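Local structure of dipicolinate synthase, B chain (Bacillus cereus, 3MCU) at residues 25-30 with 62-67; 68-73 with 77-82; 86-91 with 111-116. The protein probably acts with its partner DpaA to convert dihydrodipicolinate to dipicolinate in an NADP-dependent step during sporulation. All coordinates share one frame; numbering follows the deposited sequence.

Interaction 1 of 3, residues 25-30 with 62-67; sequences HLEKLI and EEITGF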
loop_
_atom_site.group_PDB
_atom_site.type_symbol
_atom_site.label_atom_id
_atom_site.label_comp_id
_atom_site.label_asym_id
_atom_site.label_seq_id
_atom_site.Cartn_x
_atom_site.Cartn_y
_atom_site.Cartn_z
ATOM N N HIS D 25 34.545 -5.159 -7.815
ATOM C CA HIS D 25 33.947 -5.653 -6.569
ATOM C C HIS D 25 33.994 -7.169 -6.468
ATOM O O HIS D 25 34.317 -7.712 -5.411
ATOM C CB HIS D 25 32.522 -5.122 -6.359
ATOM C CG HIS D 25 32.473 -3.661 -6.038
ATOM N ND1 HIS D 25 32.972 -3.139 -4.862
ATOM C CD2 HIS D 25 32.001 -2.606 -6.746
ATOM C CE1 HIS D 25 32.806 -1.830 -4.858
ATOM N NE2 HIS D 25 32.220 -1.482 -5.989
ATOM N N LEU D 26 33.681 -7.849 -7.566
ATOM C CA LEU D 26 33.847 -9.297 -7.614
ATOM C C LEU D 26 35.269 -9.645 -7.184
ATOM O O LEU D 26 35.487 -10.501 -6.327
ATOM C CB LEU D 26 33.586 -9.829 -9.021
ATOM C CG LEU D 26 32.182 -9.578 -9.577
ATOM C CD1 LEU D 26 32.056 -10.135 -10.989
ATOM C CD2 LEU D 26 31.114 -10.168 -8.668
ATOM N N GLU D 27 36.228 -8.945 -7.784
ATOM C CA GLU D 27 37.642 -9.133 -7.487
ATOM C C GLU D 27 37.940 -8.889 -6.009
ATOM O O GLU D 27 38.687 -9.639 -5.390
ATOM C CB GLU D 27 38.493 -8.213 -8.374
ATOM C CG GLU D 27 39.837 -8.801 -8.771
ATOM C CD GLU D 27 40.026 -8.901 -10.282
ATOM O OE1 GLU D 27 40.920 -9.668 -10.721
ATOM O OE2 GLU D 27 39.284 -8.211 -11.025
ATOM N N LYS D 28 37.349 -7.843 -5.440
ATOM C CA LYS D 28 37.515 -7.586 -4.011
ATOM C C LYS D 28 37.024 -8.776 -3.196
ATOM O O LYS D 28 37.770 -9.324 -2.384
ATOM C CB LYS D 28 36.775 -6.320 -3.575
ATOM C CG LYS D 28 37.544 -5.037 -3.773
ATOM C CD LYS D 28 36.919 -3.896 -2.970
ATOM C CE LYS D 28 36.886 -4.212 -1.471
ATOM N NZ LYS D 28 36.445 -3.031 -0.665
ATOM N N LEU D 29 35.775 -9.177 -3.430
ATOM C CA LEU D 29 35.168 -10.281 -2.681
ATOM C C LEU D 29 36.012 -11.554 -2.715
ATOM O O LEU D 29 36.227 -12.176 -1.684
ATOM C CB LEU D 29 33.728 -10.557 -3.144
ATOM C CG LEU D 29 32.752 -9.438 -2.753
ATOM C CD1 LEU D 29 31.373 -9.587 -3.403
ATOM C CD2 LEU D 29 32.641 -9.372 -1.237
ATOM N N ILE D 30 36.497 -11.925 -3.895
ATOM C CA ILE D 30 37.316 -13.122 -4.016
ATOM C C ILE D 30 38.668 -12.959 -3.327
ATOM O O ILE D 30 39.096 -13.844 -2.590
ATOM C CB ILE D 30 37.475 -13.600 -5.483
ATOM C CG1 ILE D 30 37.983 -12.475 -6.379
ATOM C CG2 ILE D 30 36.143 -14.153 -6.018
ATOM C CD1 ILE D 30 39.509 -12.382 -6.461
ATOM N N GLU D 62 33.147 -15.066 -15.157
ATOM C CA GLU D 62 33.089 -16.489 -14.861
ATOM C C GLU D 62 34.476 -17.074 -14.592
ATOM O O GLU D 62 34.615 -18.044 -13.850
ATOM C CB GLU D 62 32.365 -17.248 -15.981
ATOM C CG GLU D 62 30.910 -16.808 -16.179
ATOM C CD GLU D 62 30.098 -17.778 -17.023
ATOM O OE1 GLU D 62 28.861 -17.609 -17.117
ATOM O OE2 GLU D 62 30.694 -18.717 -17.590
ATOM N N GLU D 63 35.503 -16.474 -15.183
ATOM C CA GLU D 63 36.866 -16.899 -14.901
ATOM C C GLU D 63 37.311 -16.369 -13.540
ATOM O O GLU D 63 37.928 -17.090 -12.754
ATOM C CB GLU D 63 37.824 -16.426 -15.996
ATOM C CG GLU D 63 39.244 -16.945 -15.833
ATOM C CD GLU D 63 40.272 -15.830 -15.846
ATOM O OE1 GLU D 63 41.426 -16.074 -15.424
ATOM O OE2 GLU D 63 39.921 -14.709 -16.273
ATOM N N ILE D 64 36.991 -15.105 -13.275
ATOM C CA ILE D 64 37.279 -14.473 -11.992
ATOM C C ILE D 64 36.717 -15.282 -10.822
ATOM O O ILE D 64 37.407 -15.519 -9.828
ATOM C CB ILE D 64 36.698 -13.036 -11.931
ATOM C CG1 ILE D 64 37.399 -12.127 -12.944
ATOM C CG2 ILE D 64 36.817 -12.464 -10.525
ATOM C CD1 ILE D 64 36.925 -10.674 -12.919
ATOM N N THR D 65 35.466 -15.720 -10.954
ATOM C CA THR D 65 34.768 -16.378 -9.854
ATOM C C THR D 65 34.946 -17.893 -9.838
ATOM O O THR D 65 34.872 -18.521 -8.786
ATOM C CB THR D 65 33.262 -16.050 -9.881
ATOM O OG1 THR D 65 32.696 -16.501 -11.116
ATOM C CG2 THR D 65 33.047 -14.550 -9.742
ATOM N N GLY D 66 35.176 -18.478 -11.006
ATOM C CA GLY D 66 35.239 -19.920 -11.116
ATOM C C GLY D 66 33.865 -20.576 -11.159
ATOM O O GLY D 66 33.732 -21.787 -10.945
ATOM N N PHE D 67 32.833 -19.780 -11.425
ATOM C CA PHE D 67 31.489 -20.324 -11.608
ATOM C C PHE D 67 30.830 -19.732 -12.836
ATOM O O PHE D 67 30.979 -18.547 -13.126
ATOM C CB PHE D 67 30.609 -20.102 -10.371
ATOM C CG PHE D 67 31.042 -20.892 -9.177
ATOM C CD1 PHE D 67 30.606 -22.193 -8.994
ATOM C CD2 PHE D 67 31.894 -20.342 -8.243
ATOM C CE1 PHE D 67 31.008 -22.925 -7.903
ATOM C CE2 PHE D 67 32.301 -21.072 -7.141
ATOM C CZ PHE D 67 31.854 -22.367 -6.973
#
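Helices 23-31 and 57-65, neighbours in a flavoprotein-family fold, meet where I64 of the second helix faces L26, E27 and I30 of the first. I64 divides the work between its two branches. Its CG1 is anti to the carbonyl carbon (chi1 -66°), and the extended chi2 carries CD1 on to 3.9 Å from E27 OE2; the two side chains cross at about a right angle. The other branch, CG2, lies 4.3 Å from I30 CG1 and 4.4 Å from L26 CB, a light hydrophobic contact. I30 CG2 lies 4.2 Å from the backbone O of I64, like the glutamate contact a van der Waals approach of methyl to oxygen. No hydrogen bond joins the two segments. In the alternating strand and helix order of this fold, helix 23-31 joins parallel strands 7-12 and 35-40, and helix 57-65 follows the second of them. I30 and T65 both rest on V36, and L26 on F10. The second helix ends after T65, and G66, with positive phi, leaves it. T65 OG1 accepts from F67 N at 3.3 Å, an ST turn, and is also hydrogen-bonded to I61 O. On helix 174-181, E175 takes a hydrogen bond from H25 ND1 and a salt bridge from K28 NZ.

Interaction 2 of 3, residues 68-73 with 77-82; sequences KAINSI and EPLGPK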
loop_
_atom_site.group_PDB
_atom_site.type_symbol
_atom_site.label_atom_id
_atom_site.label_comp_id
_atom_site.label_asym_id
_atom_site.label_seq_id
_atom_site.Cartn_x
_atom_site.Cartn_y
_atom_site.Cartn_z
ATOM N N LYS D 68 30.117 -20.577 -13.568
ATOM C CA LYS D 68 29.276 -20.116 -14.655
ATOM C C LYS D 68 28.183 -19.253 -14.048
ATOM O O LYS D 68 27.615 -19.594 -13.015
ATOM C CB LYS D 68 28.674 -21.301 -15.410
ATOM C CG LYS D 68 27.928 -22.288 -14.515
ATOM C CD LYS D 68 28.855 -22.989 -13.520
ATOM C CE LYS D 68 28.067 -23.510 -12.314
ATOM N NZ LYS D 68 28.944 -24.169 -11.303
ATOM N N ALA D 69 27.915 -18.118 -14.675
ATOM C CA ALA D 69 26.871 -17.225 -14.197
ATOM C C ALA D 69 25.519 -17.902 -14.277
ATOM O O ALA D 69 25.202 -18.572 -15.256
ATOM C CB ALA D 69 26.859 -15.937 -15.002
ATOM N N ILE D 70 24.721 -17.738 -13.234
ATOM C CA ILE D 70 23.353 -18.219 -13.284
ATOM C C ILE D 70 22.597 -17.235 -14.170
ATOM O O ILE D 70 22.729 -16.017 -14.006
ATOM C CB ILE D 70 22.760 -18.370 -11.864
ATOM C CG1 ILE D 70 23.422 -19.573 -11.167
ATOM C CG2 ILE D 70 21.250 -18.537 -11.910
ATOM C CD1 ILE D 70 23.180 -19.662 -9.673
ATOM N N ASN D 71 21.857 -17.761 -15.143
ATOM C CA ASN D 71 21.257 -16.924 -16.178
ATOM C C ASN D 71 19.861 -17.376 -16.570
ATOM O O ASN D 71 19.367 -17.032 -17.638
ATOM C CB ASN D 71 22.145 -16.890 -17.420
ATOM C CG ASN D 71 22.374 -18.271 -18.007
ATOM O OD1 ASN D 71 21.798 -19.256 -17.550
ATOM N ND2 ASN D 71 23.213 -18.345 -19.035
ATOM N N SER D 72 19.232 -18.157 -15.706
ATOM C CA SER D 72 17.830 -18.499 -15.881
ATOM C C SER D 72 17.170 -18.616 -14.523
ATOM O O SER D 72 17.820 -18.931 -13.510
ATOM C CB SER D 72 17.667 -19.806 -16.660
ATOM O OG SER D 72 18.100 -20.916 -15.899
ATOM N N ILE D 73 15.876 -18.350 -14.507
ATOM C CA ILE D 73 15.081 -18.481 -13.301
ATOM C C ILE D 73 15.210 -19.888 -12.717
ATOM O O ILE D 73 15.305 -20.057 -11.508
ATOM C CB ILE D 73 13.604 -18.122 -13.593
ATOM C CG1 ILE D 73 13.522 -16.672 -14.095
ATOM C CG2 ILE D 73 12.740 -18.328 -12.369
ATOM C CD1 ILE D 73 12.156 -16.254 -14.625
ATOM N N GLU D 77 16.632 -21.231 -8.820
ATOM C CA GLU D 77 15.865 -21.932 -7.786
ATOM C C GLU D 77 16.710 -22.742 -6.785
ATOM O O GLU D 77 16.425 -22.719 -5.587
ATOM C CB GLU D 77 14.761 -22.793 -8.413
ATOM C CG GLU D 77 13.766 -21.976 -9.241
ATOM C CD GLU D 77 12.597 -22.792 -9.782
ATOM O OE1 GLU D 77 12.350 -23.911 -9.280
ATOM O OE2 GLU D 77 11.914 -22.309 -10.710
ATOM N N PRO D 78 17.750 -23.451 -7.261
ATOM C CA PRO D 78 18.531 -24.291 -6.339
ATOM C C PRO D 78 19.291 -23.476 -5.298
ATOM O O PRO D 78 19.795 -24.054 -4.337
ATOM C CB PRO D 78 19.532 -25.008 -7.259
ATOM C CG PRO D 78 19.008 -24.826 -8.647
ATOM C CD PRO D 78 18.240 -23.544 -8.646
ATOM N N LEU D 79 19.382 -22.161 -5.500
ATOM C CA LEU D 79 20.000 -21.267 -4.532
ATOM C C LEU D 79 19.223 -21.322 -3.231
ATOM O O LEU D 79 19.691 -20.839 -2.202
ATOM C CB LEU D 79 19.999 -19.826 -5.058
ATOM C CG LEU D 79 21.237 -19.242 -5.736
ATOM C CD1 LEU D 79 22.132 -20.322 -6.321
ATOM C CD2 LEU D 79 20.876 -18.179 -6.790
ATOM N N GLY D 80 18.020 -21.894 -3.287
ATOM C CA GLY D 80 17.197 -22.061 -2.106
ATOM C C GLY D 80 17.512 -23.325 -1.321
ATOM O O GLY D 80 18.134 -23.262 -0.263
ATOM N N PRO D 81 17.091 -24.490 -1.836
ATOM C CA PRO D 81 17.365 -25.738 -1.106
ATOM C C PRO D 81 18.803 -26.290 -1.247
ATOM O O PRO D 81 19.343 -26.824 -0.275
ATOM C CB PRO D 81 16.354 -26.722 -1.700
ATOM C CG PRO D 81 16.081 -26.198 -3.074
ATOM C CD PRO D 81 16.201 -24.694 -2.996
ATOM N N LYS D 82 19.417 -26.165 -2.418
ATOM C CA LYS D 82 20.654 -26.907 -2.673
ATOM C C LYS D 82 21.944 -26.182 -2.325
ATOM O O LYS D 82 22.740 -26.706 -1.550
ATOM C CB LYS D 82 20.686 -27.444 -4.102
ATOM C CG LYS D 82 19.398 -28.154 -4.464
ATOM C CD LYS D 82 19.591 -29.322 -5.415
ATOM C CE LYS D 82 18.289 -30.123 -5.505
ATOM N NZ LYS D 82 18.437 -31.387 -6.295
#
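I70 and L79, on either side of the short helix 73-76 in sequence, meet tip to tip, and this is the close-packed part of the contact. I70 CD1 stands 3.6 Å from L79 CD1 and 4.0 Å from L79 CD2, so that one methyl is set against both methyls of the leucine. With chi1 at -71°, CG1 of I70 lies beside the backbone N, and the extended chi2 carries CD1 toward the leucine. The backbone of I70 hydrogen-bonds P38 and V40 of strand 35-40, and L79 packs further on A116 of helix 109-118.

The other half is looser and more polar. E77 N donates to I73 O at 3.2 Å, with a bent N-H...O angle of 142°, as the chain leaves the helix that S72 opens as N-cap, its OG bonded to G75 N. E77 CG passes 3.3 Å from I73 O, but the extended chain beyond it leads to a carboxylate whose OE2 comes no closer than 4.1 Å to I73 O, a contact with no bond. E77 is exposed, and its carboxylate makes no hydrogen bond to segment 68-73. The apolar methyl contact is thus nondirectional, whereas the backbone bond from E77 back to I73, four residues earlier, is a directional link between main-chain atoms.

Interaction 3 of 3, residues 86-91 with 111-116; sequences DCMVIA and LMAAKA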
loop_
_atom_site.group_PDB
_atom_site.type_symbol
_atom_site.label_atom_id
_atom_site.label_comp_id
_atom_site.label_asym_id
_atom_site.label_seq_id
_atom_site.Cartn_x
_atom_site.Cartn_y
_atom_site.Cartn_z
ATOM N N ASP D 86 25.139 -17.332 1.737
ATOM C CA ASP D 86 25.203 -16.623 2.999
ATOM C C ASP D 86 24.720 -15.182 2.828
ATOM O O ASP D 86 24.227 -14.556 3.757
ATOM C CB ASP D 86 26.648 -16.638 3.508
ATOM C CG ASP D 86 27.122 -18.037 3.834
ATOM O OD1 ASP D 86 26.363 -18.771 4.497
ATOM O OD2 ASP D 86 28.240 -18.418 3.421
ATOM N N CYS D 87 24.883 -14.660 1.621
ATOM C CA CYS D 87 24.425 -13.327 1.302
ATOM C C CYS D 87 24.196 -13.225 -0.200
ATOM O O CYS D 87 24.943 -13.795 -0.995
ATOM C CB CYS D 87 25.450 -12.278 1.752
ATOM S SG CYS D 87 24.872 -10.583 1.517
HETATM N N MSE D 88 23.136 -12.520 -0.573
HETATM C CA MSE D 88 22.873 -12.186 -1.968
HETATM C C MSE D 88 23.091 -10.683 -2.130
HETATM O O MSE D 88 22.517 -9.891 -1.382
HETATM C CB MSE D 88 21.432 -12.575 -2.340
HETATM C CG MSE D 88 21.000 -12.196 -3.763
HETATM SE SE MSE D 88 22.053 -13.108 -5.142
HETATM C CE MSE D 88 21.555 -12.034 -6.726
ATOM N N VAL D 89 23.940 -10.297 -3.084
ATOM C CA VAL D 89 24.142 -8.892 -3.440
ATOM C C VAL D 89 23.473 -8.617 -4.777
ATOM O O VAL D 89 23.588 -9.425 -5.702
ATOM C CB VAL D 89 25.642 -8.545 -3.624
ATOM C CG1 VAL D 89 25.803 -7.114 -4.154
ATOM C CG2 VAL D 89 26.408 -8.724 -2.329
ATOM N N ILE D 90 22.755 -7.501 -4.879
ATOM C CA ILE D 90 22.295 -7.020 -6.181
ATOM C C ILE D 90 22.863 -5.618 -6.413
ATOM O O ILE D 90 22.621 -4.699 -5.634
ATOM C CB ILE D 90 20.759 -6.962 -6.285
ATOM C CG1 ILE D 90 20.115 -8.292 -5.865
ATOM C CG2 ILE D 90 20.336 -6.552 -7.708
ATOM C CD1 ILE D 90 18.562 -8.242 -5.872
ATOM N N ALA D 91 23.640 -5.458 -7.473
ATOM C CA ALA D 91 24.344 -4.211 -7.667
ATOM C C ALA D 91 24.898 -4.136 -9.080
ATOM O O ALA D 91 25.718 -4.962 -9.466
ATOM C CB ALA D 91 25.468 -4.082 -6.633
ATOM N N LEU D 111 16.172 -11.741 -9.438
ATOM C CA LEU D 111 15.051 -11.643 -8.509
ATOM C C LEU D 111 14.751 -12.997 -7.854
ATOM O O LEU D 111 14.425 -13.066 -6.660
ATOM C CB LEU D 111 13.789 -11.131 -9.224
ATOM C CG LEU D 111 13.754 -9.689 -9.767
ATOM C CD1 LEU D 111 12.627 -9.522 -10.770
ATOM C CD2 LEU D 111 13.621 -8.653 -8.675
HETATM N N MSE D 112 14.832 -14.069 -8.639
HETATM C CA MSE D 112 14.586 -15.403 -8.102
HETATM C C MSE D 112 15.687 -15.791 -7.113
HETATM O O MSE D 112 15.420 -16.464 -6.107
HETATM C CB MSE D 112 14.482 -16.438 -9.221
HETATM C CG MSE D 112 14.419 -17.868 -8.703
HETATM SE SE MSE D 112 12.764 -18.218 -7.677
HETATM C CE MSE D 112 11.493 -18.273 -9.152
ATOM N N ALA D 113 16.918 -15.356 -7.410
ATOM C CA ALA D 113 18.072 -15.600 -6.540
ATOM C C ALA D 113 17.887 -14.907 -5.202
ATOM O O ALA D 113 18.179 -15.484 -4.154
ATOM C CB ALA D 113 19.371 -15.112 -7.200
ATOM N N ALA D 114 17.406 -13.662 -5.256
ATOM C CA ALA D 114 17.123 -12.871 -4.065
ATOM C C ALA D 114 16.015 -13.514 -3.226
ATOM O O ALA D 114 16.094 -13.573 -2.001
ATOM C CB ALA D 114 16.752 -11.437 -4.453
ATOM N N LYS D 115 14.991 -14.016 -3.904
ATOM C CA LYS D 115 13.908 -14.722 -3.247
ATOM C C LYS D 115 14.399 -16.029 -2.594
ATOM O O LYS D 115 14.032 -16.338 -1.445
ATOM C CB LYS D 115 12.779 -15.004 -4.260
ATOM C CG LYS D 115 11.557 -15.710 -3.674
ATOM C CD LYS D 115 10.642 -16.257 -4.758
ATOM C CE LYS D 115 9.314 -16.721 -4.190
ATOM N NZ LYS D 115 8.485 -17.451 -5.203
ATOM N N ALA D 116 15.215 -16.802 -3.311
ATOM C CA ALA D 116 15.706 -18.082 -2.760
ATOM C C ALA D 116 16.591 -17.858 -1.544
ATOM O O ALA D 116 16.871 -18.780 -0.782
ATOM C CB ALA D 116 16.474 -18.899 -3.820
#
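Strand 87-91 and helix 111-116 run nearly antiparallel, at 151° with axes 8.6 Å apart, and come closest at M88 and A114, whose CA atoms are 6.2 Å from each other. M88, a selenomethionine, carries most of the contact. Its CG is anti to the backbone N (chi1 176°) and the chain then bends at chi2 (63°), which lays it along the helix: CG lies 3.9 Å from A114 CA, SE 3.9 Å from A113 CB and CE 3.8 Å from the same methyl. The contact belongs to a beta-alpha-beta crossover, in which helices 95-102 and 109-118 lead from strand 87-94 to its parallel neighbour 124-130. Strand 87-94 is interior to the sheet, with C87 and V89 bonded through the backbone to G9 and M88 to V125. Two residues on, I90 faces the helix as M88 does and sets CD1 3.9 Å from A114 CB. The short side chains of A113 and A114, both buried, are consistent with the close approach of the helix to these larger ones. V110 of the same helix packs on M88 and I90 too, and F101 reaches A114 from helix 95-102. K115, by contrast, leaves the contact and hydrogen-bonds T130 of a second subunit.

In the fold
Depth in the fold separates the three contacts. Interaction 3 is the core example, with all its touching residues buried and its centre about 7 Å from the centre of the chain, whereas the centres of interactions 1 and 2 lie about 15 and 16 Å out and mix buried with exposed residues. All three use apolar side chains, but only interaction 2 adds a hydrogen bond between its segments. The side chains of interaction 2 pack against helix 109-118, which supplies one segment of interaction 3: L79 CD2 reaches A113 CB at 3.4 Å, so this alanine meets strand and loop alike, and I73 touches M112. Interactions 1 and 2 are consecutive in the chain, and E62 OE1 probably hydrogen-bonds A69 N. Interactions 1 and 3 do not touch.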